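Local coordinates for 4-alpha-glucanotransferase (Streptococcus agalactiae, PDB 6M6T), which belongs to the amylomaltase family of TIM-barrel proteins and holds bound glycans in two pockets of its single chain, at residues 36-41 / 479-484; 62-67 / 219-224; 108-113 / 182-187; 249-254 / 313-318; 339-344 / 388-393. All coordinates share one frame; numbering follows the deposited sequence.

Interaction 1: residues 36-41 / 479-484; sequences LVETDQ and LTENRK
Where helix 27-38 ends and helix 481-493 begins, Thr39 and Lys484 face each other with their CA atoms 6.6 Å apart. Thr39 is the first residue to leave helical geometry at the end of 27-38, a helix that follows strand 6-10 of the TIM barrel; the partner helix is the last of the chain. A three-residue salt-bridge network joins them. Lys484, bent at each torsion after the first, brings NZ back to two carboxylates: Glu481 OE2, 2.9 Å away and met from above the carboxylate plane, and Glu38 OE2, whose modelled distance of 2.4 Å is doubtfully short. The shared ammonium probably offsets the repulsion between Glu38 OE2 and Glu481 OE2, which are 3.9 Å apart. Closer to the backbone, Thr39 directs its methyl at the second helix: with OG1 set between N and C (chi1 48°) and bonded to Phe35 O, CG2 is left 3.3 Å from Lys484 O. Further along, Gln41 NE2 reaches Thr491 OG1 on that same helix and also Thr39 O. The start of helix 481-493 is capped by Thr480, the N-cap residue, whose OG1 accepts from Arg483 N at 3.2 Å in a nearly straight bond (165°).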
# COMPACT_ATOMS: atom_id res chain seq x y z
N LEU A 36 2.93 11.28 16.40
CA LEU A 36 3.67 11.94 15.33
C LEU A 36 3.81 13.43 15.61
O LEU A 36 4.86 14.02 15.35
CB LEU A 36 2.99 11.70 13.97
CG LEU A 36 3.03 10.24 13.50
CD1 LEU A 36 2.49 10.04 12.06
CD2 LEU A 36 4.43 9.73 13.65
N VAL A 37 2.77 14.04 16.18
CA VAL A 37 2.88 15.46 16.56
C VAL A 37 3.72 15.66 17.82
O VAL A 37 4.23 16.77 18.03
CB VAL A 37 1.52 16.15 16.79
CG1 VAL A 37 0.54 15.82 15.66
CG2 VAL A 37 0.95 15.84 18.17
N GLU A 38 3.85 14.64 18.68
CA GLU A 38 4.78 14.75 19.79
C GLU A 38 6.20 14.95 19.29
O GLU A 38 6.94 15.79 19.82
CB GLU A 38 4.74 13.50 20.65
CG GLU A 38 3.59 13.36 21.56
CD GLU A 38 3.77 12.14 22.42
OE1 GLU A 38 3.04 11.13 22.23
OE2 GLU A 38 4.70 12.18 23.26
N THR A 39 6.61 14.15 18.32
CA THR A 39 7.98 14.08 17.82
C THR A 39 8.24 15.04 16.65
O THR A 39 9.30 14.97 16.04
CB THR A 39 8.30 12.64 17.42
OG1 THR A 39 7.24 12.13 16.61
CG2 THR A 39 8.40 11.76 18.67
N ASP A 40 7.27 15.91 16.35
CA ASP A 40 7.39 16.93 15.31
C ASP A 40 7.63 16.31 13.93
O ASP A 40 8.37 16.84 13.10
CB ASP A 40 8.47 17.94 15.67
CG ASP A 40 8.43 18.31 17.15
OD1 ASP A 40 7.46 18.99 17.57
OD2 ASP A 40 9.34 17.87 17.90
N GLN A 41 6.95 15.19 13.68
CA GLN A 41 6.96 14.56 12.37
C GLN A 41 6.05 15.33 11.42
O GLN A 41 5.20 16.13 11.82
CB GLN A 41 6.50 13.11 12.46
CG GLN A 41 7.40 12.23 13.29
CD GLN A 41 8.86 12.31 12.88
OE1 GLN A 41 9.29 11.68 11.92
NE2 GLN A 41 9.63 13.09 13.63
N LEU A 479 6.72 1.25 22.46
CA LEU A 479 6.86 2.67 22.16
C LEU A 479 7.18 3.46 23.44
O LEU A 479 6.49 4.40 23.83
CB LEU A 479 5.62 3.20 21.45
CG LEU A 479 5.90 4.44 20.58
CD1 LEU A 479 7.31 4.41 19.98
CD2 LEU A 479 4.86 4.62 19.46
N THR A 480 8.27 3.04 24.07
CA THR A 480 8.80 3.70 25.25
C THR A 480 9.10 5.18 24.97
O THR A 480 9.45 5.57 23.86
CB THR A 480 10.07 2.98 25.70
OG1 THR A 480 11.16 3.28 24.81
CG2 THR A 480 9.85 1.46 25.70
N GLU A 481 8.93 6.01 26.01
CA GLU A 481 9.28 7.43 25.95
C GLU A 481 10.70 7.66 25.44
O GLU A 481 11.04 8.75 24.96
CB GLU A 481 9.11 8.07 27.34
CG GLU A 481 8.23 9.34 27.35
CD GLU A 481 6.82 9.11 26.77
OE1 GLU A 481 6.24 8.02 26.98
OE2 GLU A 481 6.27 10.05 26.14
N ASN A 482 11.56 6.67 25.64
CA ASN A 482 12.94 6.75 25.16
C ASN A 482 13.01 6.67 23.63
O ASN A 482 13.70 7.48 22.99
CB ASN A 482 13.76 5.63 25.83
CG ASN A 482 15.08 5.35 25.15
OD1 ASN A 482 15.15 4.60 24.17
ND2 ASN A 482 16.16 5.91 25.71
N ARG A 483 12.27 5.73 23.01
CA ARG A 483 12.22 5.68 21.54
C ARG A 483 11.69 7.00 20.99
O ARG A 483 12.25 7.56 20.02
CB ARG A 483 11.34 4.52 21.05
CG ARG A 483 11.71 3.14 21.55
CD ARG A 483 13.17 2.82 21.33
NE ARG A 483 13.43 1.39 21.50
CZ ARG A 483 14.56 0.89 21.98
NH1 ARG A 483 15.54 1.71 22.34
NH2 ARG A 483 14.72 -0.43 22.10
N LYS A 484 10.61 7.52 21.59
CA LYS A 484 10.02 8.77 21.13
C LYS A 484 11.01 9.91 21.26
O LYS A 484 11.10 10.78 20.38
CB LYS A 484 8.73 9.07 21.89
CG LYS A 484 7.60 8.10 21.58
CD LYS A 484 6.64 7.85 22.76
CE LYS A 484 5.45 8.77 22.70
NZ LYS A 484 5.85 10.09 23.23

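Interaction 2: residues 62-67 / 219-224; sequences FSAVAG and IYVSAD
Phe62 and Ala64 meet Asp224 and Val221 in a van der Waals contact between two loops that follow neighbouring barrel strands, 43-45 and 212-217. The touching parts run in nearly opposed directions. The Phe62 ring turns its edge to the backbone of Asp224, with CD1 3.2 Å from Asp224 O in the ring plane. The same carbonyl takes a straight CA-H...O approach from Phe62 CA at 3.5 Å. Alongside, the Asp224 carboxylate stands almost perpendicular to the ring (82°), OD2 3.8 Å from Phe62 CE1; its charge is engaged by Lys150, and Leu158 N donates to OD1. At the other end Ala64 CB packs on Val221 CG1 at 3.8 Å, the branch that chi1 of -58° places anti to the carbonyl carbon. Each loop is braced by an ST turn: Ser63 OG accepts from Val65 N, and Ser222 OG from Asp224 N. Ile219, at the start of 219-224, lines a glycan pocket, an arrangement typical of TIM barrels, whose ligand sites are built from loops following the strands.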
# COMPACT_ATOMS: atom_id res chain seq x y z
N PHE A 62 -8.76 -6.86 -5.33
CA PHE A 62 -10.05 -6.96 -5.99
C PHE A 62 -10.47 -5.65 -6.64
O PHE A 62 -11.30 -5.67 -7.56
CB PHE A 62 -11.12 -7.42 -5.00
CG PHE A 62 -10.86 -8.77 -4.37
CD1 PHE A 62 -10.26 -9.78 -5.09
CD2 PHE A 62 -11.22 -9.01 -3.04
CE1 PHE A 62 -10.00 -11.02 -4.50
CE2 PHE A 62 -10.97 -10.25 -2.45
CZ PHE A 62 -10.35 -11.25 -3.18
N SER A 63 -9.96 -4.51 -6.18
CA SER A 63 -10.29 -3.23 -6.81
C SER A 63 -9.21 -2.22 -6.48
O SER A 63 -8.58 -2.28 -5.42
CB SER A 63 -11.65 -2.68 -6.35
OG SER A 63 -11.83 -1.31 -6.71
N ALA A 64 -9.02 -1.28 -7.40
CA ALA A 64 -8.03 -0.22 -7.24
C ALA A 64 -8.45 0.89 -6.27
O ALA A 64 -7.65 1.80 -6.04
CB ALA A 64 -7.72 0.40 -8.61
N VAL A 65 -9.68 0.87 -5.75
CA VAL A 65 -10.19 1.96 -4.92
C VAL A 65 -10.88 1.48 -3.67
O VAL A 65 -11.08 2.26 -2.73
CB VAL A 65 -11.17 2.87 -5.69
CG1 VAL A 65 -10.44 3.71 -6.71
CG2 VAL A 65 -12.28 2.04 -6.32
N ALA A 66 -11.31 0.22 -3.65
CA ALA A 66 -12.14 -0.24 -2.55
C ALA A 66 -11.32 -0.31 -1.27
O ALA A 66 -10.10 -0.53 -1.31
CB ALA A 66 -12.75 -1.61 -2.84
N GLY A 67 -11.99 -0.11 -0.14
CA GLY A 67 -11.32 -0.15 1.14
C GLY A 67 -11.19 -1.56 1.67
O GLY A 67 -12.16 -2.33 1.67
N ILE A 219 0.72 -0.06 -8.91
CA ILE A 219 0.71 0.10 -10.37
C ILE A 219 -0.33 -0.80 -11.01
O ILE A 219 -1.10 -0.37 -11.87
CB ILE A 219 2.11 -0.18 -10.97
CG1 ILE A 219 2.01 -0.16 -12.50
CG2 ILE A 219 2.66 -1.51 -10.48
CD1 ILE A 219 3.35 -0.22 -13.25
N TYR A 220 -0.39 -2.06 -10.58
CA TYR A 220 -1.27 -3.05 -11.16
C TYR A 220 -2.34 -3.47 -10.16
O TYR A 220 -2.16 -3.41 -8.94
CB TYR A 220 -0.49 -4.29 -11.61
CG TYR A 220 0.54 -4.09 -12.71
CD1 TYR A 220 0.20 -3.53 -13.94
CD2 TYR A 220 1.86 -4.53 -12.53
CE1 TYR A 220 1.15 -3.37 -14.96
CE2 TYR A 220 2.81 -4.37 -13.54
CZ TYR A 220 2.45 -3.80 -14.75
OH TYR A 220 3.41 -3.64 -15.73
N VAL A 221 -3.45 -3.95 -10.71
CA VAL A 221 -4.47 -4.63 -9.95
C VAL A 221 -4.30 -6.13 -10.19
O VAL A 221 -3.49 -6.56 -11.00
CB VAL A 221 -5.87 -4.14 -10.33
CG1 VAL A 221 -5.97 -2.66 -10.10
CG2 VAL A 221 -6.11 -4.42 -11.79
N SER A 222 -5.05 -6.95 -9.45
CA SER A 222 -4.99 -8.39 -9.66
C SER A 222 -5.89 -8.80 -10.84
O SER A 222 -6.81 -8.07 -11.22
CB SER A 222 -5.44 -9.15 -8.42
OG SER A 222 -5.63 -10.52 -8.71
N ALA A 223 -5.61 -9.98 -11.41
CA ALA A 223 -6.49 -10.45 -12.48
C ALA A 223 -7.88 -10.79 -11.97
O ALA A 223 -8.80 -10.94 -12.78
CB ALA A 223 -5.90 -11.67 -13.18
N ASP A 224 -8.05 -10.89 -10.65
CA ASP A 224 -9.32 -11.21 -10.01
C ASP A 224 -9.89 -9.90 -9.46
O ASP A 224 -9.80 -9.60 -8.28
CB ASP A 224 -9.10 -12.23 -8.91
CG ASP A 224 -10.37 -12.92 -8.48
OD1 ASP A 224 -11.35 -12.87 -9.24
OD2 ASP A 224 -10.37 -13.52 -7.37

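Interaction 3: residues 108-113 / 182-187; sequences KRRPVL and SEVIKY
The Tyr187 ring has the guanidinium of Arg110 over one face and the backbone carbon of Leu113 at its edge, in plane. The contact is cation-pi: Arg110 CZ is 4.2 Å from the ring centroid, 26° off the normal, and the two planes are inclined by 34°. Within it, Arg110 NE approaches Tyr187 CZ to 3.3 Å while NH2 sits over the rim near CD1 and CE1. NE does not bond to the nearby Tyr187 hydroxyl; its salt-bridge partner is Glu114 OE2, one turn further on, which helps fix the guanidinium on the ring. Val184 CG2 lies at the guanidinium edge, 4.1 Å from Arg110 NH2. With CG anti to the backbone N, Tyr187 extends its ring to helix 105-122, so that its OH touches Leu113 CB at 3.4 Å and Leu113 CD1 at 3.5 Å. The helix segments stand almost at right angles (98°) with axes 13.0 Å apart, a gap spanned by these long side chains. Helix 105-122 is kinked at Pro111, which has no N-H to give to the turn before. The crossing belongs to the largely helical region inserted between barrel strands 43-45 and 212-217.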
# COMPACT_ATOMS: atom_id res chain seq x y z
N LYS A 108 -13.82 -14.33 10.98
CA LYS A 108 -14.37 -13.91 12.27
C LYS A 108 -14.98 -12.52 12.25
O LYS A 108 -15.80 -12.21 13.13
CB LYS A 108 -13.29 -13.98 13.35
CG LYS A 108 -12.85 -15.40 13.68
CD LYS A 108 -12.46 -15.55 15.15
CE LYS A 108 -12.02 -16.98 15.45
NZ LYS A 108 -11.06 -17.47 14.41
N ARG A 109 -14.63 -11.66 11.29
CA ARG A 109 -15.24 -10.33 11.32
C ARG A 109 -16.65 -10.32 10.77
O ARG A 109 -17.38 -9.35 11.00
CB ARG A 109 -14.40 -9.33 10.52
CG ARG A 109 -12.97 -9.23 10.98
CD ARG A 109 -12.19 -8.27 10.09
NE ARG A 109 -12.66 -6.89 10.20
CZ ARG A 109 -12.34 -6.07 11.20
NH1 ARG A 109 -11.57 -6.50 12.19
NH2 ARG A 109 -12.80 -4.83 11.21
N ARG A 110 -17.06 -11.38 10.06
CA ARG A 110 -18.22 -11.27 9.18
C ARG A 110 -19.55 -11.20 9.92
O ARG A 110 -20.36 -10.31 9.60
CB ARG A 110 -18.19 -12.40 8.15
CG ARG A 110 -19.19 -12.26 7.05
CD ARG A 110 -18.96 -10.97 6.32
NE ARG A 110 -19.93 -10.73 5.25
CZ ARG A 110 -19.91 -11.33 4.06
NH1 ARG A 110 -18.97 -12.22 3.76
NH2 ARG A 110 -20.85 -11.03 3.16
N PRO A 111 -19.86 -12.08 10.89
CA PRO A 111 -21.05 -11.84 11.74
C PRO A 111 -21.15 -10.42 12.27
O PRO A 111 -22.24 -9.83 12.25
CB PRO A 111 -20.85 -12.84 12.89
CG PRO A 111 -19.42 -13.34 12.77
CD PRO A 111 -19.16 -13.31 11.29
N VAL A 112 -20.03 -9.85 12.72
CA VAL A 112 -20.01 -8.53 13.35
C VAL A 112 -20.35 -7.44 12.33
O VAL A 112 -21.20 -6.56 12.58
CB VAL A 112 -18.64 -8.28 13.99
CG1 VAL A 112 -18.65 -6.96 14.75
CG2 VAL A 112 -18.20 -9.47 14.84
N LEU A 113 -19.63 -7.44 11.20
CA LEU A 113 -19.90 -6.45 10.15
C LEU A 113 -21.34 -6.59 9.64
O LEU A 113 -22.01 -5.58 9.38
CB LEU A 113 -18.88 -6.60 9.01
CG LEU A 113 -17.42 -6.18 9.26
CD1 LEU A 113 -16.45 -6.82 8.27
CD2 LEU A 113 -17.26 -4.67 9.24
N SER A 182 -29.39 -9.12 -4.10
CA SER A 182 -29.39 -7.69 -3.70
C SER A 182 -29.01 -7.40 -2.24
O SER A 182 -28.55 -6.31 -2.02
CB SER A 182 -30.66 -7.03 -4.12
OG SER A 182 -31.74 -7.50 -3.36
N GLU A 183 -29.18 -8.32 -1.30
CA GLU A 183 -28.89 -8.02 0.10
C GLU A 183 -27.40 -8.17 0.43
O GLU A 183 -26.83 -7.36 1.17
CB GLU A 183 -29.74 -8.91 1.00
CG GLU A 183 -29.85 -8.43 2.45
CD GLU A 183 -29.66 -9.56 3.45
OE1 GLU A 183 -29.44 -10.72 3.01
OE2 GLU A 183 -29.72 -9.29 4.68
N VAL A 184 -26.75 -9.19 -0.14
CA VAL A 184 -25.31 -9.30 0.05
C VAL A 184 -24.57 -8.21 -0.71
O VAL A 184 -23.44 -7.87 -0.36
CB VAL A 184 -24.83 -10.70 -0.36
CG1 VAL A 184 -25.17 -10.97 -1.81
CG2 VAL A 184 -23.33 -10.85 -0.11
N ILE A 185 -25.17 -7.66 -1.77
CA ILE A 185 -24.56 -6.52 -2.44
C ILE A 185 -24.64 -5.29 -1.54
O ILE A 185 -23.63 -4.60 -1.31
CB ILE A 185 -25.24 -6.26 -3.80
CG1 ILE A 185 -24.98 -7.38 -4.79
CG2 ILE A 185 -24.73 -4.94 -4.41
CD1 ILE A 185 -25.84 -7.26 -6.04
N LYS A 186 -25.84 -5.00 -1.03
CA LYS A 186 -25.99 -3.87 -0.12
C LYS A 186 -25.04 -3.99 1.07
O LYS A 186 -24.53 -2.97 1.56
CB LYS A 186 -27.44 -3.75 0.35
CG LYS A 186 -27.78 -2.42 0.99
CD LYS A 186 -29.13 -1.88 0.51
CE LYS A 186 -29.03 -1.19 -0.85
NZ LYS A 186 -27.95 -0.17 -0.90
N TYR A 187 -24.77 -5.22 1.53
CA TYR A 187 -23.77 -5.39 2.58
C TYR A 187 -22.44 -4.73 2.20
O TYR A 187 -21.87 -3.96 2.98
CB TYR A 187 -23.56 -6.88 2.88
CG TYR A 187 -22.29 -7.11 3.64
CD1 TYR A 187 -21.08 -7.33 2.97
CD2 TYR A 187 -22.27 -7.05 5.03
CE1 TYR A 187 -19.89 -7.50 3.65
CE2 TYR A 187 -21.08 -7.22 5.74
CZ TYR A 187 -19.89 -7.45 5.04
OH TYR A 187 -18.70 -7.62 5.72

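Interaction 4: residues 249-254 / 313-318; sequences VPADDF and TANDGS. With GLC (alpha-D-glucopyranose), chain J.
Asn315 reaches Ala251 between two loops of the four-stranded antiparallel sheet that accompanies the barrel, and its side chain touches with the amide nitrogen alone. CB and CG stay beyond contact distance; with CG anti to the carbonyl carbon (chi1 -59°), ND2 is carried to 3.5 Å from Ala251 N and 3.7 Å from Ala251 CB. Both nitrogens are donors, so the approach is one of packing. Ala314, beside it in the type I turn from Thr313 to Asp316, sets CB 4.2 Å from Val249 O, and Trp305 NE1 binds its carbonyl from strand 303-308. Val249 and, at the far end, Asp252 to Phe254 belong to a glycan pocket. Pro250 O accepts from the hydroxyl of Tyr347, a residue of that pocket, and Asp252 lays its carboxylate against the glucose GLC, CG 3.2 Å from C6. Phe254, whose ring meets that of Tyr372 edge-to-face, approaches the same hydroxymethyl group obliquely: its CG is 3.5 Å, and CD2 3.2 Å, from GLC O6.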
# COMPACT_ATOMS: atom_id res chain seq x y z
N VAL A 249 9.19 -9.15 -12.92
CA VAL A 249 10.44 -8.41 -12.98
C VAL A 249 11.54 -9.46 -13.06
O VAL A 249 11.45 -10.51 -12.40
CB VAL A 249 10.55 -7.47 -11.77
CG1 VAL A 249 11.15 -8.16 -10.53
CG2 VAL A 249 11.23 -6.17 -12.16
N PRO A 250 12.57 -9.26 -13.88
CA PRO A 250 13.58 -10.29 -14.08
C PRO A 250 14.67 -10.23 -13.01
O PRO A 250 14.72 -9.32 -12.18
CB PRO A 250 14.17 -9.97 -15.46
CG PRO A 250 13.77 -8.55 -15.75
CD PRO A 250 12.88 -8.04 -14.63
N ALA A 251 15.55 -11.22 -13.05
CA ALA A 251 16.62 -11.32 -12.07
C ALA A 251 17.62 -10.20 -12.25
O ALA A 251 18.02 -9.88 -13.38
CB ALA A 251 17.34 -12.65 -12.20
N ASP A 252 18.00 -9.57 -11.15
CA ASP A 252 19.15 -8.69 -11.19
C ASP A 252 20.36 -9.36 -10.53
O ASP A 252 20.37 -10.57 -10.27
CB ASP A 252 18.79 -7.34 -10.59
CG ASP A 252 19.59 -6.22 -11.23
OD1 ASP A 252 20.83 -6.38 -11.34
OD2 ASP A 252 18.99 -5.21 -11.65
N ASP A 253 21.40 -8.56 -10.26
CA ASP A 253 22.76 -8.98 -9.94
C ASP A 253 22.97 -9.48 -8.51
O ASP A 253 24.06 -9.96 -8.22
CB ASP A 253 23.72 -7.81 -10.18
CG ASP A 253 24.32 -7.83 -11.57
OD1 ASP A 253 25.30 -8.58 -11.77
OD2 ASP A 253 23.82 -7.09 -12.46
N PHE A 254 21.98 -9.39 -7.62
CA PHE A 254 22.10 -9.91 -6.26
C PHE A 254 21.16 -11.09 -5.95
O PHE A 254 21.21 -11.62 -4.83
CB PHE A 254 21.93 -8.76 -5.22
CG PHE A 254 23.03 -7.68 -5.30
CD1 PHE A 254 24.30 -8.00 -5.76
CD2 PHE A 254 22.79 -6.36 -4.86
CE1 PHE A 254 25.32 -7.03 -5.85
CE2 PHE A 254 23.81 -5.39 -4.95
CZ PHE A 254 25.05 -5.73 -5.43
N THR A 313 9.75 -19.93 -15.34
CA THR A 313 10.13 -18.93 -14.36
C THR A 313 9.82 -17.56 -14.95
O THR A 313 9.39 -17.43 -16.10
CB THR A 313 11.61 -19.05 -13.94
OG1 THR A 313 11.96 -20.43 -13.80
CG2 THR A 313 11.86 -18.37 -12.59
N ALA A 314 10.02 -16.53 -14.12
CA ALA A 314 9.76 -15.15 -14.49
C ALA A 314 10.79 -14.59 -15.46
O ALA A 314 10.58 -13.50 -16.00
CB ALA A 314 9.70 -14.28 -13.23
N ASN A 315 11.88 -15.30 -15.72
CA ASN A 315 12.86 -14.86 -16.70
C ASN A 315 12.40 -15.08 -18.14
O ASN A 315 13.15 -14.77 -19.06
CB ASN A 315 14.18 -15.59 -16.46
CG ASN A 315 14.72 -15.32 -15.08
OD1 ASN A 315 14.59 -16.14 -14.16
ND2 ASN A 315 15.33 -14.14 -14.91
N ASP A 316 11.18 -15.61 -18.33
CA ASP A 316 10.61 -15.88 -19.65
C ASP A 316 9.68 -14.73 -20.05
O ASP A 316 8.46 -14.88 -20.14
CB ASP A 316 9.86 -17.21 -19.63
CG ASP A 316 10.69 -18.37 -20.15
OD1 ASP A 316 11.94 -18.32 -20.05
OD2 ASP A 316 10.08 -19.35 -20.65
N GLY A 317 10.27 -13.57 -20.30
CA GLY A 317 9.50 -12.37 -20.59
C GLY A 317 10.20 -11.45 -21.54
O GLY A 317 11.04 -11.88 -22.34
N SER A 318 9.84 -10.17 -21.47
CA SER A 318 10.48 -9.14 -22.28
C SER A 318 10.22 -7.78 -21.65
O SER A 318 9.33 -7.62 -20.80
CB SER A 318 9.97 -9.15 -23.72
OG SER A 318 9.81 -10.47 -24.21
C1 GLC J . 20.76 -1.14 -8.11
C2 GLC J . 19.26 -0.71 -7.96
C3 GLC J . 18.47 -1.74 -7.13
C4 GLC J . 18.57 -3.02 -7.99
C5 GLC J . 20.04 -3.51 -7.87
C6 GLC J . 20.21 -4.95 -8.37
O1 GLC J . 21.46 -1.03 -6.86
O2 GLC J . 19.12 0.62 -7.40
O3 GLC J . 17.12 -1.28 -6.95
O4 GLC J . 17.51 -4.03 -7.80
O5 GLC J . 20.87 -2.52 -8.62
O6 GLC J . 21.11 -5.71 -7.54

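Interaction 5: residues 339-344 / 388-393; sequences PIIAEN and NTIAYA. With AC1 (4,6-dideoxy-4-{[(1S,4R,5S,6S)-4,5,6-trihydroxy-3-(hydroxymethyl)cyclohex-2-en-1-yl]amino}-alpha-D-glucopyranose), chain B.
Ile341 packs against Ile390 and Tyr392 in the interior of the barrel by van der Waals contact, with no hydrogen bond between the two segments. The more extensive part is the isoleucine pair, whose side chains cross at about a right angle with Ile341 CG2 4.1 Å from Ile390 CG1. Both touching branches lie anti to their own carbonyl carbon, and the CA atoms of Ile341 and Ile390 are 8.0 Å apart. The slighter part is a single touch: the other branch of Ile341 extends (chi2 -178°) until CD1 meets Tyr392 OH, also at 4.1 Å. That hydroxyl is buried but bonded to Gln45 OE1 from strand 43-45, which fixes where the ring ends. Beyond this thin contact the segment 339-344 opens on the ligand side. Glu343 takes no part in the packing; it bends at chi2 and brings its carboxylate to the AC1 unit of a bound glycan, near the hydroxyl O4. His297 N donates to Glu343 OE2 and helps position it in this pocket. Strand 340-342 is hydrogen-bonded to strand 292-295 through Ile341, while Ile390 and Tyr392 lean on Ile445 of strand 443-447. Between the two strands of the contact comes 363-366, whose Met364 touches both Glu343 and Tyr392.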
# COMPACT_ATOMS: atom_id res chain seq x y z
N PRO A 339 0.97 16.46 -5.71
CA PRO A 339 1.95 15.89 -4.77
C PRO A 339 2.22 14.41 -4.96
O PRO A 339 1.79 13.60 -4.14
CB PRO A 339 1.28 16.12 -3.41
CG PRO A 339 -0.17 16.09 -3.70
CD PRO A 339 -0.33 16.70 -5.07
N ILE A 340 2.93 14.04 -6.03
CA ILE A 340 3.30 12.64 -6.26
C ILE A 340 4.76 12.44 -5.88
O ILE A 340 5.61 13.30 -6.16
CB ILE A 340 3.09 12.22 -7.73
CG1 ILE A 340 1.78 12.78 -8.29
CG2 ILE A 340 3.13 10.70 -7.85
CD1 ILE A 340 0.58 12.55 -7.44
N ILE A 341 5.06 11.30 -5.26
CA ILE A 341 6.43 10.83 -5.17
C ILE A 341 6.52 9.54 -5.95
O ILE A 341 5.58 8.73 -5.96
CB ILE A 341 6.92 10.66 -3.72
CG1 ILE A 341 6.23 9.47 -3.06
CG2 ILE A 341 6.69 11.94 -2.93
CD1 ILE A 341 6.64 9.28 -1.61
N ALA A 342 7.64 9.36 -6.65
CA ALA A 342 7.83 8.27 -7.59
C ALA A 342 8.78 7.23 -7.01
O ALA A 342 9.89 7.56 -6.58
CB ALA A 342 8.38 8.80 -8.91
N GLU A 343 8.34 5.98 -7.02
CA GLU A 343 9.15 4.87 -6.53
C GLU A 343 9.95 4.32 -7.70
O GLU A 343 9.44 3.52 -8.49
CB GLU A 343 8.24 3.81 -5.90
CG GLU A 343 8.95 2.84 -4.96
CD GLU A 343 9.39 1.55 -5.67
OE1 GLU A 343 10.60 1.33 -5.80
OE2 GLU A 343 8.53 0.74 -6.09
N ASN A 344 11.21 4.73 -7.84
CA ASN A 344 11.95 4.38 -9.05
C ASN A 344 13.11 3.44 -8.78
O ASN A 344 14.21 3.63 -9.30
CB ASN A 344 12.44 5.65 -9.74
CG ASN A 344 13.36 6.48 -8.86
OD1 ASN A 344 13.24 6.48 -7.64
ND2 ASN A 344 14.27 7.20 -9.49
N ASN A 388 15.74 16.87 -3.93
CA ASN A 388 14.48 16.37 -4.49
C ASN A 388 14.45 14.83 -4.51
O ASN A 388 14.35 14.19 -5.55
CB ASN A 388 14.27 16.94 -5.88
CG ASN A 388 12.85 16.81 -6.35
OD1 ASN A 388 11.92 16.87 -5.54
ND2 ASN A 388 12.67 16.62 -7.66
N THR A 389 14.56 14.25 -3.31
CA THR A 389 14.42 12.82 -3.09
C THR A 389 13.82 12.58 -1.71
O THR A 389 13.90 13.43 -0.81
CB THR A 389 15.77 12.06 -3.20
OG1 THR A 389 16.65 12.46 -2.14
CG2 THR A 389 16.47 12.27 -4.55
N ILE A 390 13.23 11.39 -1.54
CA ILE A 390 12.69 10.92 -0.26
C ILE A 390 13.57 9.77 0.19
O ILE A 390 13.60 8.73 -0.46
CB ILE A 390 11.24 10.44 -0.40
CG1 ILE A 390 10.37 11.46 -1.12
CG2 ILE A 390 10.70 10.04 0.96
CD1 ILE A 390 10.58 12.89 -0.70
N ALA A 391 14.26 9.91 1.31
CA ALA A 391 15.23 8.89 1.69
C ALA A 391 14.66 7.97 2.77
O ALA A 391 14.05 8.44 3.73
CB ALA A 391 16.54 9.51 2.17
N TYR A 392 14.88 6.66 2.58
CA TYR A 392 14.51 5.61 3.52
C TYR A 392 15.75 4.87 3.98
O TYR A 392 16.76 4.80 3.26
CB TYR A 392 13.57 4.55 2.90
CG TYR A 392 12.32 5.14 2.34
CD1 TYR A 392 12.30 5.66 1.06
CD2 TYR A 392 11.18 5.22 3.10
CE1 TYR A 392 11.17 6.22 0.55
CE2 TYR A 392 10.03 5.78 2.61
CZ TYR A 392 10.03 6.28 1.33
OH TYR A 392 8.89 6.84 0.82
N ALA A 393 15.67 4.33 5.18
CA ALA A 393 16.64 3.33 5.61
C ALA A 393 16.38 2.04 4.87
O ALA A 393 17.27 1.47 4.23
CB ALA A 393 16.55 3.13 7.11
C1 AC1 B . 17.13 -4.74 -6.62
O2 AC1 B . 16.96 -6.54 -8.23
C2 AC1 B . 16.26 -5.88 -7.17
C4A AC1 B . 9.64 -2.86 -6.98
C3 AC1 B . 15.01 -5.29 -7.76
O3 AC1 B . 14.25 -6.38 -8.26
C4 AC1 B . 14.23 -4.54 -6.68
N4A AC1 B . 13.06 -3.85 -7.23
C5 AC1 B . 15.09 -3.47 -6.03
O5 AC1 B . 16.36 -4.02 -5.57
C6 AC1 B . 14.27 -2.84 -4.89
C1B AC1 B . 11.86 -4.68 -7.40
C2B AC1 B . 11.08 -4.04 -8.50
O2B AC1 B . 11.97 -3.88 -9.60
C3B AC1 B . 10.64 -2.67 -8.05
O3B AC1 B . 9.98 -1.99 -9.11
O4 AC1 B . 9.27 -1.56 -6.46
C5B AC1 B . 10.12 -3.72 -5.98
C7B AC1 B . 11.14 -4.64 -6.21
C6B AC1 B . 9.43 -3.70 -4.64
O6B AC1 B . 8.95 -2.36 -4.45

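How the interactions relate
The five contacts are spread over one TIM-barrel chain without touching. Interaction 1 closes the longest loop, joining the first barrel helix to the last, and all the others are nested within it; its nearest neighbour is interaction 5, centres 23 Å apart. Interaction 3 is nested within interaction 2, which joins loops after two adjacent barrel strands on either side of the helical insertion. Interactions 2, 4 and 5 follow in series, their centres 23 to 25 Å apart, and each includes residues of the glycan pockets: barrel loops, the accompanying antiparallel sheet and a barrel strand end thus line them together. Interactions 1 and 3, 38 Å apart, join helices away from the pockets.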